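Local coordinates for thioredoxin-like protein (Klebsiella pneumoniae subsp. pneumoniae MGH 78578, PDB 3TY1) that probably binds carbohydrate and, as a member of the galactose mutarotase clan, resembles aldose 1-epimerases, although its substrate and activity are not established, at residues Lys38-Gly43 / Ser48-Ile53; Ile61-Ser64 / Gly68-Leu71. All coordinates share one frame; numbering follows the deposited sequence.

Contact 1. Residues Lys38-Gly43 / Ser48-Ile53; sequences KVLHGG and SKILTI
Lys38 and Ile50 face each other as an antiparallel hydrogen-bonded pair, and both bonds of the pair are nearly straight. Lys38 N donates to Ile50 O over 2.9 Å (166° at the hydrogen), and Ile50 N returns a 3.0 Å bond to Lys38 O. One step on, Val39 and Lys49 form a non-hydrogen-bonded pair with CA atoms 4.5 Å apart; there Lys49 CA leans on Lys38 O at 3.3 Å in a CA-H...O contact. The shortest bond comes beyond the regular pairing, where Leu40 N reaches Ser48 O at 2.7 Å with a C=O...N angle of 173°, so pairing outlasts the strand by one residue. The closest contact between side chains is apolar: Leu40 CD1 meets Ile50 CG2 at 3.9 Å, the two chains crossing at about a right angle. Ile50 carries CG1 between its backbone N and carbonyl carbon (chi1 55°), which sets that branch 4.1 Å from Lys38 CB and leaves CG2 to meet the leucine. Lys49 starts on the face of Val39, but its chain leads away to a salt bridge with Asp15. Ser48 OG is hydrogen-bonded to Val90 O. The pairing closes the base of the loop joining strands 33-39 and 49-55, in a six-stranded antiparallel sheet where 19-22 flanks the first strand and 60-64 the second.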
loop_
_atom_site.group_PDB
_atom_site.type_symbol
_atom_site.label_atom_id
_atom_site.label_comp_id
_atom_site.label_asym_id
_atom_site.label_seq_id
_atom_site.Cartn_x
_atom_site.Cartn_y
_atom_site.Cartn_z
ATOM N N LYS A 38 2.256 -9.103 -20.540
ATOM C CA LYS A 38 3.010 -9.940 -19.680
ATOM C C LYS A 38 2.856 -9.486 -18.249
ATOM O O LYS A 38 3.029 -8.284 -17.937
ATOM C CB LYS A 38 4.462 -9.899 -20.168
ATOM C CG LYS A 38 5.444 -10.786 -19.432
ATOM C CD LYS A 38 6.888 -10.774 -20.077
ATOM C CE LYS A 38 6.912 -11.264 -21.529
ATOM N NZ LYS A 38 8.288 -11.557 -22.079
ATOM N N VAL A 39 2.606 -10.451 -17.358
ATOM C CA VAL A 39 2.506 -10.206 -15.940
ATOM C C VAL A 39 3.891 -10.417 -15.400
ATOM O O VAL A 39 4.473 -11.491 -15.583
ATOM C CB VAL A 39 1.529 -11.167 -15.223
ATOM C CG1 VAL A 39 1.414 -10.791 -13.712
ATOM C CG2 VAL A 39 0.165 -11.114 -15.846
ATOM N N LEU A 40 4.428 -9.412 -14.730
ATOM C CA LEU A 40 5.799 -9.463 -14.206
ATOM C C LEU A 40 5.838 -9.952 -12.751
ATOM O O LEU A 40 4.843 -9.939 -12.020
ATOM C CB LEU A 40 6.488 -8.097 -14.319
ATOM C CG LEU A 40 6.611 -7.526 -15.727
ATOM C CD1 LEU A 40 7.155 -6.072 -15.560
ATOM C CD2 LEU A 40 7.472 -8.436 -16.596
ATOM N N HIS A 41 7.036 -10.350 -12.324
ATOM C CA HIS A 41 7.241 -10.928 -10.997
ATOM C C HIS A 41 8.597 -10.487 -10.451
ATOM O O HIS A 41 9.482 -10.041 -11.207
ATOM C CB HIS A 41 7.130 -12.457 -11.016
ATOM C CG HIS A 41 5.820 -12.972 -11.518
ATOM N ND1 HIS A 41 4.679 -12.993 -10.739
ATOM C CD2 HIS A 41 5.464 -13.484 -12.729
ATOM C CE1 HIS A 41 3.676 -13.487 -11.451
ATOM N NE2 HIS A 41 4.127 -13.806 -12.653
ATOM N N GLY A 42 8.746 -10.597 -9.136
ATOM C CA GLY A 42 9.997 -10.288 -8.458
ATOM C C GLY A 42 10.045 -8.891 -7.865
ATOM O O GLY A 42 9.524 -7.923 -8.447
ATOM N N GLY A 43 10.660 -8.770 -6.687
ATOM C CA GLY A 43 10.799 -7.456 -6.076
ATOM C C GLY A 43 9.478 -6.714 -5.915
ATOM O O GLY A 43 8.462 -7.320 -5.632
ATOM N N SER A 48 2.782 -6.546 -11.561
ATOM C CA SER A 48 2.758 -5.468 -12.529
ATOM C C SER A 48 2.645 -6.004 -13.933
ATOM O O SER A 48 3.258 -7.006 -14.249
ATOM C CB SER A 48 4.030 -4.632 -12.466
ATOM O OG SER A 48 4.074 -3.875 -11.261
ATOM N N LYS A 49 1.854 -5.337 -14.778
ATOM C CA LYS A 49 1.768 -5.740 -16.181
ATOM C C LYS A 49 2.499 -4.768 -17.112
ATOM O O LYS A 49 2.561 -3.557 -16.844
ATOM C CB LYS A 49 0.333 -5.770 -16.592
ATOM C CG LYS A 49 -0.557 -6.786 -15.903
ATOM C CD LYS A 49 -2.028 -6.578 -16.296
ATOM C CE LYS A 49 -2.694 -5.406 -15.522
ATOM N NZ LYS A 49 -4.075 -5.119 -15.986
ATOM N N ILE A 50 3.048 -5.316 -18.189
ATOM C CA ILE A 50 3.520 -4.537 -19.328
ATOM C C ILE A 50 2.763 -5.004 -20.559
ATOM O O ILE A 50 2.313 -6.176 -20.633
ATOM C CB ILE A 50 5.056 -4.600 -19.580
ATOM C CG1 ILE A 50 5.566 -6.016 -19.733
ATOM C CG2 ILE A 50 5.791 -3.822 -18.464
ATOM C CD1 ILE A 50 7.018 -6.077 -20.221
ATOM N N LEU A 51 2.594 -4.079 -21.501
ATOM C CA LEU A 51 1.909 -4.373 -22.749
ATOM C C LEU A 51 2.785 -3.773 -23.837
ATOM O O LEU A 51 3.092 -2.569 -23.799
ATOM C CB LEU A 51 0.495 -3.801 -22.724
ATOM C CG LEU A 51 -0.384 -3.870 -23.963
ATOM C CD1 LEU A 51 -0.593 -5.283 -24.413
ATOM C CD2 LEU A 51 -1.781 -3.174 -23.622
ATOM N N THR A 52 3.194 -4.608 -24.782
ATOM C CA THR A 52 4.162 -4.236 -25.779
ATOM C C THR A 52 3.691 -4.503 -27.201
ATOM O O THR A 52 3.223 -5.606 -27.513
ATOM C CB THR A 52 5.462 -5.053 -25.564
ATOM O OG1 THR A 52 5.907 -4.918 -24.188
ATOM C CG2 THR A 52 6.545 -4.557 -26.539
ATOM N N ILE A 53 3.857 -3.521 -28.074
ATOM C CA ILE A 53 3.752 -3.730 -29.506
ATOM C C ILE A 53 5.177 -4.017 -30.012
ATOM O O ILE A 53 6.040 -3.145 -29.935
ATOM C CB ILE A 53 3.247 -2.499 -30.256
ATOM C CG1 ILE A 53 1.829 -2.136 -29.777
ATOM C CG2 ILE A 53 3.344 -2.795 -31.813
ATOM C CD1 ILE A 53 1.312 -0.730 -30.291
#

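Contact 2. Residues Ile61-Ser64 / Gly68-Leu71; sequences ITLS and GMNL
Asn70 O is approached by three atoms of the opposing strand. Ser64 N donates to it over 3.0 Å, with 157° at the hydrogen and a C=O...N angle of 166°. Leu63 CA makes a bent CA-H...O contact with the same oxygen at 3.2 Å, and Leu63 CB lies 3.3 Å from it. Nearer the turn, a second backbone bond runs from Met69 N to Ser64 O, 2.9 Å long but weak, bent to 128°. Leu63 and Leu71 form a non-hydrogen-bonded pair, CA atoms 4.3 Å apart, and their side chains share one face of the sheet. Leu63 CB and CD2 both lie 4.0 Å from Leu71 CD2, while CD1 takes the methyl CE of Met69, a selenomethionine, at 3.6 Å. Bends at chi2 and chi3 of Met69 bring its CE end-on to CD1 of Leu63, although its CB starts away from that strand. Beyond this apolar group, Leu71 packs on Leu181 and Met69 on Thr179, both of strand 173-183. Asn70 ND2 is hydrogen-bonded to Glu112 OE2. Gly68 and Met69 both have positive phi where the chain enters the second strand of this beta hairpin, whose leucine-lined face packs against a second sheet, as in the supersandwich fold of the galactose mutarotase clan.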
loop_
_atom_site.group_PDB
_atom_site.type_symbol
_atom_site.label_atom_id
_atom_site.label_comp_id
_atom_site.label_asym_id
_atom_site.label_seq_id
_atom_site.Cartn_x
_atom_site.Cartn_y
_atom_site.Cartn_z
ATOM N N ILE A 61 7.057 -0.676 -28.767
ATOM C CA ILE A 61 6.481 0.247 -27.810
ATOM C C ILE A 61 5.992 -0.503 -26.594
ATOM O O ILE A 61 5.122 -1.408 -26.724
ATOM C CB ILE A 61 5.254 0.980 -28.436
ATOM C CG1 ILE A 61 5.678 1.766 -29.699
ATOM C CG2 ILE A 61 4.558 1.867 -27.352
ATOM C CD1 ILE A 61 4.458 2.380 -30.515
ATOM N N THR A 62 6.517 -0.145 -25.424
ATOM C CA THR A 62 6.172 -0.821 -24.173
ATOM C C THR A 62 5.481 0.126 -23.283
ATOM O O THR A 62 5.987 1.225 -23.030
ATOM C CB THR A 62 7.426 -1.356 -23.451
ATOM O OG1 THR A 62 8.111 -2.246 -24.328
ATOM C CG2 THR A 62 7.048 -2.089 -22.149
ATOM N N LEU A 63 4.324 -0.288 -22.790
ATOM C CA LEU A 63 3.594 0.527 -21.808
ATOM C C LEU A 63 3.189 -0.343 -20.634
ATOM O O LEU A 63 3.272 -1.549 -20.731
ATOM C CB LEU A 63 2.441 1.247 -22.454
ATOM C CG LEU A 63 1.290 0.588 -23.143
ATOM C CD1 LEU A 63 0.311 0.135 -22.027
ATOM C CD2 LEU A 63 0.591 1.545 -24.074
ATOM N N SER A 64 2.769 0.269 -19.533
ATOM C CA SER A 64 2.350 -0.464 -18.353
ATOM C C SER A 64 0.922 -0.129 -17.931
ATOM O O SER A 64 0.677 0.965 -17.428
ATOM C CB SER A 64 3.306 -0.214 -17.188
ATOM O OG SER A 64 2.792 -0.910 -16.074
ATOM N N GLY A 68 -0.850 3.300 -14.957
ATOM C CA GLY A 68 -1.660 4.332 -15.647
ATOM C C GLY A 68 -1.500 4.425 -17.151
ATOM O O GLY A 68 -1.787 5.449 -17.730
HETATM N N MSE A 69 -1.043 3.337 -17.765
HETATM C CA MSE A 69 -0.709 3.312 -19.195
HETATM C C MSE A 69 0.475 4.216 -19.555
HETATM O O MSE A 69 0.651 4.603 -20.729
HETATM C CB MSE A 69 -1.928 3.607 -20.072
HETATM C CG MSE A 69 -3.187 2.878 -19.732
HETATM SE SE MSE A 69 -3.222 1.023 -20.089
HETATM C CE MSE A 69 -3.182 0.982 -22.068
ATOM N N ASN A 70 1.331 4.494 -18.578
ATOM C CA ASN A 70 2.593 5.198 -18.836
ATOM C C ASN A 70 3.366 4.427 -19.902
ATOM O O ASN A 70 3.332 3.173 -19.949
ATOM C CB ASN A 70 3.495 5.178 -17.580
ATOM C CG ASN A 70 3.067 6.124 -16.467
ATOM O OD1 ASN A 70 2.187 6.989 -16.636
ATOM N ND2 ASN A 70 3.708 5.938 -15.267
ATOM N N LEU A 71 4.147 5.159 -20.691
ATOM C CA LEU A 71 4.959 4.599 -21.740
ATOM C C LEU A 71 6.324 4.367 -21.112
ATOM O O LEU A 71 6.960 5.278 -20.585
ATOM C CB LEU A 71 5.057 5.520 -22.959
ATOM C CG LEU A 71 3.727 6.070 -23.545
ATOM C CD1 LEU A 71 4.018 6.896 -24.782
ATOM C CD2 LEU A 71 2.736 4.942 -23.834
#

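How the contacts relate
Contacts 1 and 2 are successive hairpin ends of one antiparallel sheet, their centres about 10 Å apart. Strand 49-55 of contact 1 and strand 60-64 of contact 2 are neighbours in it, joined by Leu51 N to Leu63 O at 2.7 Å and by Lys49 O to Ser64 OG at 2.8 Å. Contact 2 is the deeper, centred about 10 Å from the centre of the chain against about 19 Å for contact 1, and its touching residues are mostly buried. Their chemistry differs too: contact 1 relies on three nearly straight backbone bonds, with an exposed lysine and a second subunit close by, whereas contact 2 has one good bond, one weak one and more extensive apolar side-chain packing.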